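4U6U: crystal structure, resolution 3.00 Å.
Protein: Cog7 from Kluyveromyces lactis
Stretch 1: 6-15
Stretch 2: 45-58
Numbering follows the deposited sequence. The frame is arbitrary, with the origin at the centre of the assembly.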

# COMPACT_ATOMS: atom_id res chain seq x y z
N ASN A 6 -20.04 -48.83 1.40
CA ASN A 6 -18.86 -48.02 1.01
C ASN A 6 -18.52 -46.88 1.97
O ASN A 6 -19.29 -46.58 2.89
CB ASN A 6 -19.00 -47.46 -0.41
CG ASN A 6 -18.56 -48.46 -1.44
OD1 ASN A 6 -19.05 -49.60 -1.47
ND2 ASN A 6 -17.59 -48.08 -2.26
N ASP A 7 -17.37 -46.24 1.77
CA ASP A 7 -16.90 -45.24 2.73
C ASP A 7 -17.61 -43.93 2.47
O ASP A 7 -17.72 -43.51 1.31
CB ASP A 7 -15.37 -45.07 2.61
CG ASP A 7 -14.79 -43.96 3.52
OD1 ASP A 7 -15.06 -43.88 4.74
OD2 ASP A 7 -14.00 -43.15 2.99
N PRO A 8 -18.11 -43.29 3.54
CA PRO A 8 -18.80 -42.00 3.47
C PRO A 8 -18.06 -41.03 2.57
O PRO A 8 -18.66 -40.46 1.67
CB PRO A 8 -18.80 -41.52 4.93
CG PRO A 8 -17.90 -42.45 5.68
CD PRO A 8 -18.02 -43.75 4.93
N LEU A 9 -16.75 -40.92 2.79
CA LEU A 9 -15.92 -39.96 2.07
C LEU A 9 -16.07 -40.14 0.58
O LEU A 9 -16.28 -39.17 -0.13
CB LEU A 9 -14.45 -40.12 2.45
CG LEU A 9 -13.62 -38.85 2.56
CD1 LEU A 9 -12.46 -38.91 1.58
CD2 LEU A 9 -14.49 -37.62 2.32
N LEU A 10 -16.01 -41.38 0.10
CA LEU A 10 -16.19 -41.59 -1.32
C LEU A 10 -17.65 -41.40 -1.71
O LEU A 10 -17.93 -40.81 -2.76
CB LEU A 10 -15.69 -42.96 -1.74
CG LEU A 10 -15.88 -43.23 -3.23
CD1 LEU A 10 -15.24 -42.16 -4.06
CD2 LEU A 10 -15.28 -44.53 -3.59
N ASP A 11 -18.58 -41.90 -0.91
CA ASP A 11 -20.00 -41.79 -1.27
C ASP A 11 -20.48 -40.36 -1.32
O ASP A 11 -21.38 -40.01 -2.09
CB ASP A 11 -20.88 -42.57 -0.29
CG ASP A 11 -21.40 -43.84 -0.89
OD1 ASP A 11 -22.15 -43.75 -1.90
OD2 ASP A 11 -21.04 -44.92 -0.37
N MET A 12 -19.91 -39.55 -0.44
CA MET A 12 -20.21 -38.14 -0.39
C MET A 12 -20.06 -37.53 -1.75
O MET A 12 -20.90 -36.77 -2.20
CB MET A 12 -19.29 -37.49 0.63
CG MET A 12 -18.93 -36.05 0.38
SD MET A 12 -17.72 -35.58 1.62
CE MET A 12 -18.65 -36.00 3.11
N PHE A 13 -18.99 -37.90 -2.43
CA PHE A 13 -18.71 -37.38 -3.75
C PHE A 13 -19.69 -37.83 -4.82
O PHE A 13 -19.81 -37.20 -5.86
CB PHE A 13 -17.32 -37.78 -4.17
CG PHE A 13 -16.24 -37.04 -3.49
CD1 PHE A 13 -16.15 -35.67 -3.60
CD2 PHE A 13 -15.24 -37.72 -2.82
CE1 PHE A 13 -15.12 -34.99 -3.01
CE2 PHE A 13 -14.19 -37.03 -2.23
CZ PHE A 13 -14.14 -35.67 -2.33
N PHE A 14 -20.38 -38.94 -4.59
CA PHE A 14 -21.31 -39.44 -5.59
C PHE A 14 -22.65 -38.75 -5.52
O PHE A 14 -23.52 -39.02 -6.33
CB PHE A 14 -21.47 -40.97 -5.46
CG PHE A 14 -20.37 -41.71 -6.16
CD1 PHE A 14 -19.12 -41.87 -5.56
CD2 PHE A 14 -20.57 -42.19 -7.45
CE1 PHE A 14 -18.09 -42.51 -6.22
CE2 PHE A 14 -19.54 -42.82 -8.12
CZ PHE A 14 -18.30 -42.99 -7.50
N ASP A 15 -22.80 -37.88 -4.53
CA ASP A 15 -24.03 -37.14 -4.26
C ASP A 15 -24.12 -35.94 -5.20
O ASP A 15 -23.17 -35.17 -5.33
CB ASP A 15 -24.03 -36.78 -2.75
CG ASP A 15 -25.14 -35.84 -2.31
OD1 ASP A 15 -26.21 -35.72 -2.94
OD2 ASP A 15 -24.92 -35.24 -1.23
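Stretch 2 45-58: SLLSKMDYYSGHIT

Stretch 2 is helical from end to end, one section of a helix that begins before Ser 45 and runs on past Thr 58. Stretch 1 is shorter and less regular: Asp 7 takes the N-cap position, a short helix starts at Pro 8, and Asp 15 is back in loop. The two helices run more nearly parallel than antiparallel, with 58° between their N-to-C directions and a signed crossing angle of -58°. Their axes come no closer than 10.6 Å, so the backbones stay well apart and side chains fill the space between them. In register, Leu 10 lies against Tyr 53, with their CA atoms 6.8 Å apart, and Leu 9 against Met 50, with theirs 8.0 Å apart.

The clearest piece of shape is a knob in a hole. Leu 9 points toward stretch 2 and sits among Leu 46, Lys 49, Met 50 and Tyr 53, four residues spaced as one helix turn and the next naturally present them. The packing is tighter on some walls than on others: Leu 9 CD1 lies 3.7 Å from Tyr 53 CE2 and 3.8 Å from Met 50 CG, but 4.4 Å from Leu 46 CD2. Lys 49 closes the hollow with its long chain, its NZ 4.3 Å from Leu 9 CB.

Tyr 53 meets the two leucines in two ways. Its ring offers an edge to Leu 9 and a face to Leu 10, whose CB stands 3.9 Å from the centroid of the Tyr 53 ring and only 10° off the ring normal, a CH-pi contact made almost straight over the face. Leu 10 then reaches further along stretch 2, where its CD1 comes within 3.7 Å of Ile 57 CD1 and its CD2 within 4.3 Å of His 56 CD2. Adjacent leucines thus share Tyr 53 but use it differently, one plugging a hollow beside its edge while the other lies over its face and extends toward the next turn.

Two phenylalanines add to the packing with their ring edges. Phe 13 brings CZ to 4.1 Å from Met 50 CG, and Phe 14, although its CA-to-CB bond points sideways, brings CZ to 4.2 Å from Ile 57 CD1.

The polar part of the contact gathers on Asp 7. Asp 7 OD2 accepts a hydrogen bond from Tyr 53 OH at 2.9 Å and forms a salt bridge with Lys 49 NZ at 2.6 Å, so a single carboxylate oxygen meets two side chains one turn apart on stretch 2. The rule to read here is economical: a carboxylate at the start of the short helix engages the tyrosine hydroxyl and the lysine ammonium group, while the leucines that follow pack against the ring and its apolar neighbours. Together the two stretches bury 447 Å², counting both sides.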

# COMPACT_ATOMS: atom_id res chain seq x y z
N SER A 45 -3.89 -35.37 5.81
CA SER A 45 -4.29 -36.77 5.69
C SER A 45 -5.57 -36.92 4.87
O SER A 45 -5.68 -37.77 3.98
CB SER A 45 -4.48 -37.40 7.07
OG SER A 45 -5.63 -36.88 7.71
N LEU A 46 -6.55 -36.10 5.21
CA LEU A 46 -7.81 -36.07 4.49
C LEU A 46 -7.53 -35.86 2.99
O LEU A 46 -8.14 -36.51 2.15
CB LEU A 46 -8.68 -34.97 5.08
CG LEU A 46 -10.16 -34.95 4.76
CD1 LEU A 46 -10.41 -34.15 3.49
CD2 LEU A 46 -10.66 -36.38 4.65
N LEU A 47 -6.61 -34.97 2.66
CA LEU A 47 -6.15 -34.80 1.27
C LEU A 47 -5.58 -36.10 0.64
O LEU A 47 -5.78 -36.38 -0.53
CB LEU A 47 -5.12 -33.68 1.22
CG LEU A 47 -5.39 -32.48 0.29
CD1 LEU A 47 -6.84 -32.31 -0.11
CD2 LEU A 47 -4.91 -31.22 0.97
N SER A 48 -4.85 -36.89 1.42
CA SER A 48 -4.22 -38.07 0.87
C SER A 48 -5.25 -39.09 0.42
O SER A 48 -5.02 -39.89 -0.48
CB SER A 48 -3.29 -38.68 1.90
OG SER A 48 -2.08 -37.96 1.90
N LYS A 49 -6.43 -38.99 0.99
CA LYS A 49 -7.37 -40.07 0.95
C LYS A 49 -8.20 -39.67 -0.24
O LYS A 49 -8.52 -40.48 -1.11
CB LYS A 49 -8.16 -40.15 2.25
CG LYS A 49 -9.02 -41.37 2.52
CD LYS A 49 -9.60 -41.22 3.94
CE LYS A 49 -10.29 -42.46 4.51
NZ LYS A 49 -11.52 -42.91 3.79
N MET A 50 -8.52 -38.39 -0.29
CA MET A 50 -9.12 -37.81 -1.47
C MET A 50 -8.24 -38.07 -2.67
O MET A 50 -8.73 -38.39 -3.76
CB MET A 50 -9.38 -36.33 -1.25
CG MET A 50 -10.61 -36.15 -0.36
SD MET A 50 -10.86 -34.44 0.08
CE MET A 50 -10.45 -33.73 -1.51
N ASP A 51 -6.94 -37.95 -2.48
CA ASP A 51 -6.05 -38.25 -3.58
C ASP A 51 -6.21 -39.69 -4.06
O ASP A 51 -6.33 -39.91 -5.27
CB ASP A 51 -4.62 -37.98 -3.21
CG ASP A 51 -4.25 -36.54 -3.41
OD1 ASP A 51 -5.06 -35.84 -4.08
OD2 ASP A 51 -3.16 -36.15 -2.94
N TYR A 52 -6.25 -40.65 -3.14
CA TYR A 52 -6.43 -42.06 -3.51
C TYR A 52 -7.73 -42.22 -4.32
O TYR A 52 -7.74 -42.83 -5.38
CB TYR A 52 -6.48 -42.95 -2.28
CG TYR A 52 -6.86 -44.36 -2.62
CD1 TYR A 52 -5.93 -45.24 -3.03
CD2 TYR A 52 -8.18 -44.78 -2.58
CE1 TYR A 52 -6.26 -46.50 -3.37
CE2 TYR A 52 -8.53 -46.09 -2.93
CZ TYR A 52 -7.55 -46.94 -3.33
OH TYR A 52 -7.82 -48.26 -3.71
N TYR A 53 -8.80 -41.67 -3.79
CA TYR A 53 -10.10 -41.75 -4.42
C TYR A 53 -10.07 -41.13 -5.80
O TYR A 53 -10.65 -41.65 -6.76
CB TYR A 53 -11.15 -41.05 -3.52
CG TYR A 53 -11.52 -41.93 -2.34
CD1 TYR A 53 -11.59 -43.31 -2.50
CD2 TYR A 53 -11.76 -41.39 -1.10
CE1 TYR A 53 -11.91 -44.13 -1.44
CE2 TYR A 53 -12.07 -42.22 -0.02
CZ TYR A 53 -12.15 -43.58 -0.21
OH TYR A 53 -12.47 -44.43 0.82
N SER A 54 -9.38 -40.02 -5.92
CA SER A 54 -9.28 -39.39 -7.22
C SER A 54 -8.75 -40.36 -8.32
O SER A 54 -9.31 -40.45 -9.42
CB SER A 54 -8.37 -38.19 -7.13
OG SER A 54 -7.98 -37.84 -8.42
N GLY A 55 -7.71 -41.12 -7.98
CA GLY A 55 -7.10 -42.03 -8.91
C GLY A 55 -7.89 -43.30 -9.12
O GLY A 55 -7.81 -43.93 -10.18
N HIS A 56 -8.61 -43.68 -8.08
CA HIS A 56 -9.51 -44.81 -8.12
C HIS A 56 -10.60 -44.46 -9.10
O HIS A 56 -10.92 -45.25 -9.99
CB HIS A 56 -10.09 -45.11 -6.73
CG HIS A 56 -11.18 -46.14 -6.73
ND1 HIS A 56 -10.93 -47.48 -6.95
CD2 HIS A 56 -12.51 -46.03 -6.53
CE1 HIS A 56 -12.07 -48.14 -6.93
NE2 HIS A 56 -13.04 -47.29 -6.66
N ILE A 57 -11.18 -43.28 -8.94
CA ILE A 57 -12.29 -42.92 -9.80
C ILE A 57 -11.79 -42.84 -11.25
O ILE A 57 -12.48 -43.30 -12.17
CB ILE A 57 -12.98 -41.60 -9.33
CG1 ILE A 57 -14.25 -41.91 -8.55
CG2 ILE A 57 -13.45 -40.77 -10.50
CD1 ILE A 57 -14.10 -42.89 -7.48
N THR A 58 -10.59 -42.30 -11.44
CA THR A 58 -10.02 -42.20 -12.79
C THR A 58 -9.85 -43.58 -13.38
O THR A 58 -10.21 -43.82 -14.52
CB THR A 58 -8.70 -41.45 -12.77
OG1 THR A 58 -8.95 -40.10 -12.35
CG2 THR A 58 -8.02 -41.47 -14.13